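Local coordinates for protein putative hydroxymethylglutaryl-CoA synthase (Streptococcus mutans, PDB 3SQZ) that probably acts as a hydroxymethylglutaryl-CoA synthase, a thiolase-fold acyltransferase, and binds coenzyme A, at residues A[83-93]-A[167-175]; A[186-194]-A[308-318]. One frame throughout, in Å; residues are numbered along the deposited sequence. Where two conformers were deposited one is given.

Both contacts are buried and share one sheet, in which strands 166-175 and 188-198 are antiparallel neighbours; Val169 and Met194 are joined by a backbone hydrogen bond. Contact 1 (83-93 with 167-175) lays helix 85-94 on the sheet through small and aliphatic side chains, with a single serine hydroxyl reaching a helix carbonyl. Contact 2 (186-194 with 308-318) lies nearer the centre of the molecule (about 3 Å against 9 Å, centre to centre); it joins main chain to main chain round glycines at one end, beside coenzyme A, and packs sulfur and aliphatic groups on Phe317 at the other. The two meet directly where Asp173 OD1 lies 2.8 Å from Thr313 OG1, a probable hydrogen bond.

Contact 1: residues A[83-93]-A[167-175]; sequences DDVVTLAAGSA and VLVLASDIA
Helix 85-93 runs obliquely against strand 167-175, closer to antiparallel than to parallel, their axes 7.4 Å apart at closest approach and 139° between their directions, with Val85 nearest Ser172. The first turn of the helix makes the polar link: Ser172 OG donates to Val85 O at 2.8 Å, in the carbonyl plane and on a lone pair. With OG anti to the backbone N (chi1 -178°), the hydroxyl is directed at that carbonyl, which also takes the helical bond from Ala89 N and so has two donors. Val85 CG2 leans against the same serine, 3.5 Å from Ser172 O, while Ala89 CB rests on Ser172 CB.

Leu168, Leu170, Ser172 and Ile174 face the helix. This is helix-on-sheet packing within the thiolase fold, with helix 122-129 touching the helix through Ala89 and Ala90. Leu170 meets Ala89 CB with its CG and reaches Ala93 CB with CD1; Leu168 CD2 meets that methyl too, at 4.0 Å. At the other end Ile174 CD1 packs against the main chain leading into the helix, 3.5 Å from Asp83 O, and the side chains of Leu88 and Ile174 cross at about a right angle, Leu88 CD1 4.1 Å from Ile174 CG1.

The helix start is held by a capping box: Thr87 N donates to Asp84 OD1 at 3.0 Å, and Asp84 N donates back to Thr87 OG1. Asp84 OD2 is salt-bridged to Arg417 and hydrogen-bonded to Tyr419 OH. Asp173 points away from the helix, its OD2 hydrogen-bonded to Ser114 OG, Thr112 OG1 and Glu113 N, the last from the predicted active-site glutamate.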
# COMPACT_ATOMS: atom_id res chain seq x y z
N ASP A 83 1.76 15.65 -6.82
CA ASP A 83 1.23 14.73 -5.80
C ASP A 83 2.17 13.53 -5.78
O ASP A 83 2.12 12.67 -6.66
CB ASP A 83 -0.19 14.30 -6.19
CG ASP A 83 -1.11 14.04 -4.98
OD1 ASP A 83 -0.65 14.01 -3.82
OD2 ASP A 83 -2.33 13.86 -5.21
N ASP A 84 3.06 13.49 -4.78
CA ASP A 84 4.13 12.50 -4.74
C ASP A 84 4.05 11.65 -3.48
O ASP A 84 3.04 11.65 -2.77
CB ASP A 84 5.50 13.19 -4.86
CG ASP A 84 5.86 14.02 -3.65
OD1 ASP A 84 5.09 14.08 -2.68
OD2 ASP A 84 6.97 14.61 -3.68
N VAL A 85 5.12 10.90 -3.20
CA VAL A 85 5.13 10.03 -2.03
C VAL A 85 4.82 10.79 -0.74
O VAL A 85 4.10 10.30 0.13
CB VAL A 85 6.49 9.28 -1.91
CG1 VAL A 85 7.68 10.25 -1.78
CG2 VAL A 85 6.48 8.29 -0.76
N VAL A 86 5.37 11.99 -0.62
CA VAL A 86 5.21 12.79 0.58
C VAL A 86 3.79 13.30 0.75
O VAL A 86 3.21 13.21 1.83
CB VAL A 86 6.20 13.98 0.58
CG1 VAL A 86 5.85 15.00 1.65
CG2 VAL A 86 7.62 13.48 0.75
N THR A 87 3.24 13.87 -0.32
CA THR A 87 1.91 14.45 -0.21
C THR A 87 0.84 13.38 -0.02
O THR A 87 -0.10 13.57 0.75
CB THR A 87 1.58 15.35 -1.40
OG1 THR A 87 1.68 14.59 -2.61
CG2 THR A 87 2.57 16.50 -1.47
N LEU A 88 0.97 12.25 -0.71
CA LEU A 88 0.03 11.15 -0.51
C LEU A 88 0.14 10.62 0.92
O LEU A 88 -0.88 10.36 1.56
CB LEU A 88 0.26 10.04 -1.54
CG LEU A 88 -0.08 10.41 -2.98
CD1 LEU A 88 0.41 9.31 -3.91
CD2 LEU A 88 -1.57 10.67 -3.17
N ALA A 89 1.37 10.48 1.42
CA ALA A 89 1.58 9.98 2.77
C ALA A 89 0.95 10.93 3.80
O ALA A 89 0.21 10.50 4.69
CB ALA A 89 3.06 9.78 3.05
N ALA A 90 1.20 12.23 3.64
CA ALA A 90 0.64 13.20 4.57
C ALA A 90 -0.88 13.21 4.49
O ALA A 90 -1.56 13.33 5.51
CB ALA A 90 1.21 14.59 4.29
N GLY A 91 -1.44 13.10 3.28
CA GLY A 91 -2.88 13.04 3.11
C GLY A 91 -3.48 11.84 3.83
O GLY A 91 -4.51 11.95 4.50
N SER A 92 -2.83 10.68 3.72
CA SER A 92 -3.39 9.48 4.33
C SER A 92 -3.39 9.60 5.86
O SER A 92 -4.31 9.15 6.52
CB SER A 92 -2.67 8.21 3.84
OG SER A 92 -1.32 8.13 4.26
N ALA A 93 -2.36 10.23 6.41
CA ALA A 93 -2.31 10.44 7.85
C ALA A 93 -3.33 11.50 8.29
O ALA A 93 -3.94 11.39 9.36
CB ALA A 93 -0.92 10.85 8.27
N VAL A 167 2.75 5.14 17.16
CA VAL A 167 3.63 5.16 16.00
C VAL A 167 2.80 5.32 14.75
O VAL A 167 1.74 4.72 14.61
CB VAL A 167 4.48 3.86 15.91
CG1 VAL A 167 5.34 3.87 14.66
CG2 VAL A 167 5.33 3.69 17.16
N LEU A 168 3.29 6.15 13.83
CA LEU A 168 2.64 6.35 12.55
C LEU A 168 3.45 5.65 11.47
O LEU A 168 4.63 5.97 11.26
CB LEU A 168 2.55 7.84 12.25
CG LEU A 168 1.93 8.22 10.91
CD1 LEU A 168 0.48 7.74 10.82
CD2 LEU A 168 2.05 9.71 10.69
N VAL A 169 2.82 4.69 10.79
CA VAL A 169 3.42 3.99 9.67
C VAL A 169 2.73 4.43 8.39
O VAL A 169 1.51 4.41 8.31
CB VAL A 169 3.28 2.46 9.83
CG1 VAL A 169 3.77 1.71 8.59
CG2 VAL A 169 4.03 1.99 11.08
N LEU A 170 3.52 4.86 7.42
CA LEU A 170 3.02 5.27 6.11
C LEU A 170 3.57 4.32 5.07
O LEU A 170 4.76 4.02 5.08
CB LEU A 170 3.49 6.69 5.76
CG LEU A 170 3.12 7.88 6.64
CD1 LEU A 170 1.67 7.86 7.09
CD2 LEU A 170 4.06 8.04 7.81
N ALA A 171 2.70 3.87 4.17
CA ALA A 171 3.10 3.02 3.05
C ALA A 171 2.61 3.72 1.80
O ALA A 171 1.42 3.65 1.48
CB ALA A 171 2.46 1.66 3.18
N SER A 172 3.52 4.42 1.13
CA SER A 172 3.15 5.38 0.09
C SER A 172 4.01 5.16 -1.14
O SER A 172 5.22 5.03 -1.04
CB SER A 172 3.37 6.80 0.62
OG SER A 172 2.97 7.74 -0.35
N ASP A 173 3.38 5.13 -2.31
CA ASP A 173 4.10 4.79 -3.53
C ASP A 173 3.33 5.22 -4.77
O ASP A 173 2.09 5.34 -4.75
CB ASP A 173 4.36 3.28 -3.61
CG ASP A 173 5.68 2.87 -2.96
OD1 ASP A 173 5.65 2.00 -2.06
OD2 ASP A 173 6.74 3.38 -3.38
N ILE A 174 4.08 5.42 -5.85
CA ILE A 174 3.53 5.65 -7.17
C ILE A 174 4.17 4.62 -8.08
O ILE A 174 5.39 4.64 -8.31
CB ILE A 174 3.80 7.07 -7.65
CG1 ILE A 174 3.06 8.06 -6.76
CG2 ILE A 174 3.37 7.23 -9.11
CD1 ILE A 174 3.46 9.50 -6.96
N ALA A 175 3.35 3.69 -8.57
CA ALA A 175 3.82 2.62 -9.44
C ALA A 175 3.79 3.11 -10.88
O ALA A 175 2.73 3.34 -11.44
CB ALA A 175 2.99 1.37 -9.25

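Contact 2: residues A[186-194]-A[308-318]; sequences TQGAGSIAM and IGNIYTGSLFL. With COA (coenzyme A), chain D.
Thr186 and Asn310 touch beside coenzyme A, where strand 188-194 of the thiolase-fold sheet meets the loop leading into helix 315-326. The pantetheine amide N8P donates to Thr186 OG1 at 2.9 Å, and this hydroxyl is also hydrogen-bonded to Gly183 O. On the protein side Thr186 O lies 3.1 Å from Asn310 CB. Asn310, predicted to bind hydroxymethylglutaryl-CoA, packs its side chain against Tyr177, which itself is hydrogen-bonded to the cofactor.

The next shell fixes that asparagine. Its backbone N donates to Gln187 O at 3.0 Å, approaching from well above the carbonyl plane, while OD1 accepts from Tyr312 N at 2.9 Å in an Asx turn. CG lies anti to the backbone N (chi1 -170°), which with chi2 near 0° carries OD1 to that backbone N, two residues on. The two backbones meet directly at Gly188 and Gly309, with Gly188 CA 3.2 Å from Asn310 O and Gly309 CA 3.4 Å from Gln187 O. Gln187 OE1 in turn accepts hydrogen bonds from Tyr177 N and Gly178 N.

Farther along the strand, Ile311 CG2 packs on the main chain of Ala189 and Gly190, 3.4 Å from Ala189 C. Ile192 then packs against the 314-318 segment, its CG1 near Gly314 O, CD1 near Leu318 N and CG2 against Phe317 CB. Met194, bent at its last torsion (chi3 -72°), makes a Met-aromatic contact with Phe317: SD sits obliquely, whereas CE stands over one ring face, 3.9 Å from the centroid, and Leu316 CD2 lies over the opposite face.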
# COMPACT_ATOMS: atom_id res chain seq x y z
N THR A 186 -0.15 -2.17 -14.83
CA THR A 186 -0.10 -2.38 -13.38
C THR A 186 0.51 -1.18 -12.67
O THR A 186 1.26 -1.32 -11.68
CB THR A 186 0.61 -3.70 -13.00
OG1 THR A 186 1.95 -3.71 -13.49
CG2 THR A 186 -0.14 -4.88 -13.58
N GLN A 187 0.15 0.00 -13.15
CA GLN A 187 0.51 1.26 -12.51
C GLN A 187 -0.51 1.63 -11.43
O GLN A 187 -1.49 0.91 -11.23
CB GLN A 187 0.67 2.35 -13.59
CG GLN A 187 1.91 2.08 -14.43
CD GLN A 187 2.14 3.02 -15.59
OE1 GLN A 187 3.29 3.32 -15.91
NE2 GLN A 187 1.07 3.47 -16.25
N GLY A 188 -0.27 2.72 -10.70
CA GLY A 188 -1.17 3.15 -9.66
C GLY A 188 -0.50 4.13 -8.72
O GLY A 188 0.67 4.48 -8.89
N ALA A 189 -1.25 4.60 -7.72
CA ALA A 189 -0.72 5.58 -6.78
C ALA A 189 -1.57 5.58 -5.53
O ALA A 189 -2.80 5.52 -5.61
CB ALA A 189 -0.72 6.96 -7.40
N GLY A 190 -0.94 5.67 -4.36
CA GLY A 190 -1.70 5.80 -3.13
C GLY A 190 -0.85 5.61 -1.91
O GLY A 190 0.31 5.20 -1.99
N SER A 191 -1.44 5.93 -0.76
CA SER A 191 -0.77 5.76 0.52
C SER A 191 -1.74 5.27 1.57
O SER A 191 -2.85 5.79 1.69
CB SER A 191 -0.17 7.09 1.00
OG SER A 191 0.40 6.94 2.30
N ILE A 192 -1.28 4.30 2.34
CA ILE A 192 -1.95 3.83 3.55
C ILE A 192 -1.22 4.41 4.76
O ILE A 192 0.01 4.41 4.81
CB ILE A 192 -1.91 2.29 3.63
CG1 ILE A 192 -2.88 1.68 2.61
CG2 ILE A 192 -2.18 1.81 5.05
CD1 ILE A 192 -4.33 1.70 3.03
N ALA A 193 -1.98 4.94 5.72
CA ALA A 193 -1.45 5.34 7.02
C ALA A 193 -2.02 4.41 8.08
O ALA A 193 -3.21 4.14 8.08
CB ALA A 193 -1.83 6.78 7.33
N MET A 194 -1.17 3.94 8.98
CA MET A 194 -1.60 3.10 10.09
C MET A 194 -1.09 3.69 11.39
O MET A 194 0.10 3.98 11.52
CB MET A 194 -1.11 1.66 9.92
CG MET A 194 -1.79 0.96 8.75
SD MET A 194 -1.15 -0.67 8.33
CE MET A 194 0.42 -0.22 7.59
N ILE A 308 -7.85 1.09 -8.29
CA ILE A 308 -6.69 1.91 -7.95
C ILE A 308 -5.40 1.47 -8.62
O ILE A 308 -4.56 2.29 -8.97
CB ILE A 308 -6.50 1.93 -6.41
CG1 ILE A 308 -7.66 2.71 -5.79
CG2 ILE A 308 -5.14 2.50 -6.01
CD1 ILE A 308 -7.86 2.44 -4.33
N GLY A 309 -5.24 0.16 -8.82
CA GLY A 309 -4.01 -0.36 -9.36
C GLY A 309 -2.99 -0.67 -8.29
O GLY A 309 -3.33 -0.83 -7.11
N ASN A 310 -1.73 -0.76 -8.70
CA ASN A 310 -0.63 -1.13 -7.82
C ASN A 310 -0.15 0.08 -7.03
O ASN A 310 0.13 1.13 -7.61
CB ASN A 310 0.50 -1.64 -8.73
CG ASN A 310 1.64 -2.29 -7.99
OD1 ASN A 310 1.66 -2.37 -6.76
ND2 ASN A 310 2.60 -2.78 -8.75
N ILE A 311 -0.05 -0.08 -5.71
CA ILE A 311 0.52 0.98 -4.87
C ILE A 311 1.73 0.47 -4.08
O ILE A 311 2.08 1.02 -3.03
CB ILE A 311 -0.54 1.69 -3.98
CG1 ILE A 311 -1.09 0.78 -2.87
CG2 ILE A 311 -1.66 2.26 -4.86
CD1 ILE A 311 -1.89 1.54 -1.83
N TYR A 312 2.38 -0.55 -4.63
CA TYR A 312 3.62 -1.08 -4.06
C TYR A 312 3.48 -1.36 -2.55
O TYR A 312 2.70 -2.25 -2.16
CB TYR A 312 4.81 -0.18 -4.39
CG TYR A 312 5.25 -0.09 -5.86
CD1 TYR A 312 5.07 -1.15 -6.76
CD2 TYR A 312 5.91 1.05 -6.31
CE1 TYR A 312 5.53 -1.05 -8.08
CE2 TYR A 312 6.37 1.15 -7.60
CZ TYR A 312 6.18 0.11 -8.49
OH TYR A 312 6.63 0.20 -9.78
N THR A 313 4.23 -0.65 -1.69
CA THR A 313 4.23 -0.96 -0.26
C THR A 313 2.84 -0.99 0.37
O THR A 313 2.60 -1.75 1.30
CB THR A 313 5.11 0.02 0.56
OG1 THR A 313 4.62 1.36 0.41
CG2 THR A 313 6.58 -0.08 0.17
N GLY A 314 1.95 -0.14 -0.11
CA GLY A 314 0.64 -0.06 0.51
C GLY A 314 -0.35 -1.12 0.06
O GLY A 314 -1.43 -1.23 0.64
N SER A 315 -0.00 -1.93 -0.93
CA SER A 315 -1.02 -2.75 -1.58
C SER A 315 -1.63 -3.81 -0.67
O SER A 315 -2.85 -3.99 -0.67
CB SER A 315 -0.50 -3.36 -2.87
OG SER A 315 0.50 -4.32 -2.58
N LEU A 316 -0.81 -4.50 0.13
CA LEU A 316 -1.31 -5.48 1.08
C LEU A 316 -2.30 -4.83 2.04
O LEU A 316 -3.35 -5.39 2.36
CB LEU A 316 -0.14 -6.07 1.87
CG LEU A 316 -0.49 -6.98 3.05
CD1 LEU A 316 -1.24 -8.24 2.62
CD2 LEU A 316 0.78 -7.35 3.81
N PHE A 317 -1.96 -3.63 2.50
CA PHE A 317 -2.75 -2.94 3.51
C PHE A 317 -4.00 -2.29 2.96
O PHE A 317 -5.01 -2.21 3.64
CB PHE A 317 -1.84 -1.99 4.28
CG PHE A 317 -0.70 -2.71 4.91
CD1 PHE A 317 -0.92 -3.46 6.05
CD2 PHE A 317 0.55 -2.76 4.30
CE1 PHE A 317 0.10 -4.20 6.61
CE2 PHE A 317 1.58 -3.49 4.86
CZ PHE A 317 1.36 -4.21 6.02
N LEU A 318 -3.95 -1.88 1.70
CA LEU A 318 -5.14 -1.46 0.98
C LEU A 318 -6.12 -2.64 0.89
O LEU A 318 -7.32 -2.48 1.05
CB LEU A 318 -4.79 -0.92 -0.41
CG LEU A 318 -5.98 -0.50 -1.28
CD1 LEU A 318 -6.78 0.62 -0.63
CD2 LEU A 318 -5.49 -0.09 -2.66
N1A COA D . -8.88 -12.45 -22.05
C2A COA D . -8.62 -12.83 -20.78
N3A COA D . -7.31 -12.87 -20.32
C4A COA D . -6.30 -12.51 -21.16
C5A COA D . -6.56 -12.11 -22.47
C6A COA D . -7.82 -12.08 -22.91
N6A COA D . -8.11 -11.67 -24.26
N7A COA D . -5.37 -11.81 -23.08
C8A COA D . -4.38 -12.01 -22.20
N9A COA D . -4.99 -12.47 -21.00
C1B COA D . -4.31 -12.68 -19.73
C2B COA D . -3.59 -13.98 -19.29
O2B COA D . -3.73 -15.24 -19.78
C3B COA D . -3.14 -13.62 -17.89
O3B COA D . -3.55 -14.22 -16.73
P3B COA D . -3.02 -15.61 -16.29
O7A COA D . -1.56 -15.44 -15.73
O8A COA D . -4.00 -16.05 -15.16
O9A COA D . -3.05 -16.56 -17.45
C4B COA D . -2.86 -12.17 -18.04
O4B COA D . -4.07 -11.70 -18.67
C5B COA D . -1.51 -11.56 -18.21
O5B COA D . -1.11 -11.96 -19.49
P1A COA D . 0.31 -11.54 -20.05
O1A COA D . 1.44 -12.03 -19.06
O2A COA D . 0.51 -12.11 -21.43
O3A COA D . 0.29 -9.95 -20.09
P2A COA D . 1.59 -9.03 -20.16
O4A COA D . 2.72 -9.73 -21.01
O5A COA D . 1.23 -7.70 -20.78
O6A COA D . 2.14 -8.80 -18.68
CBP COA D . 2.05 -8.49 -16.27
CCP COA D . 1.31 -8.80 -17.55
CDP COA D . 3.08 -9.54 -16.04
CEP COA D . 1.09 -8.46 -15.10
CAP COA D . 2.69 -7.14 -16.44
OAP COA D . 1.77 -6.13 -16.40
C9P COA D . 3.82 -6.90 -15.46
O9P COA D . 4.93 -7.42 -15.58
N8P COA D . 3.53 -5.94 -14.38
C7P COA D . 4.46 -5.74 -13.28
C6P COA D . 4.51 -6.90 -12.31
C5P COA D . 5.38 -6.62 -11.08
O5P COA D . 5.62 -5.49 -10.73
N4P COA D . 5.84 -7.73 -10.30
C3P COA D . 6.58 -7.49 -9.05
C2P COA D . 5.88 -7.83 -7.77
S1P COA D . 5.08 -9.40 -7.71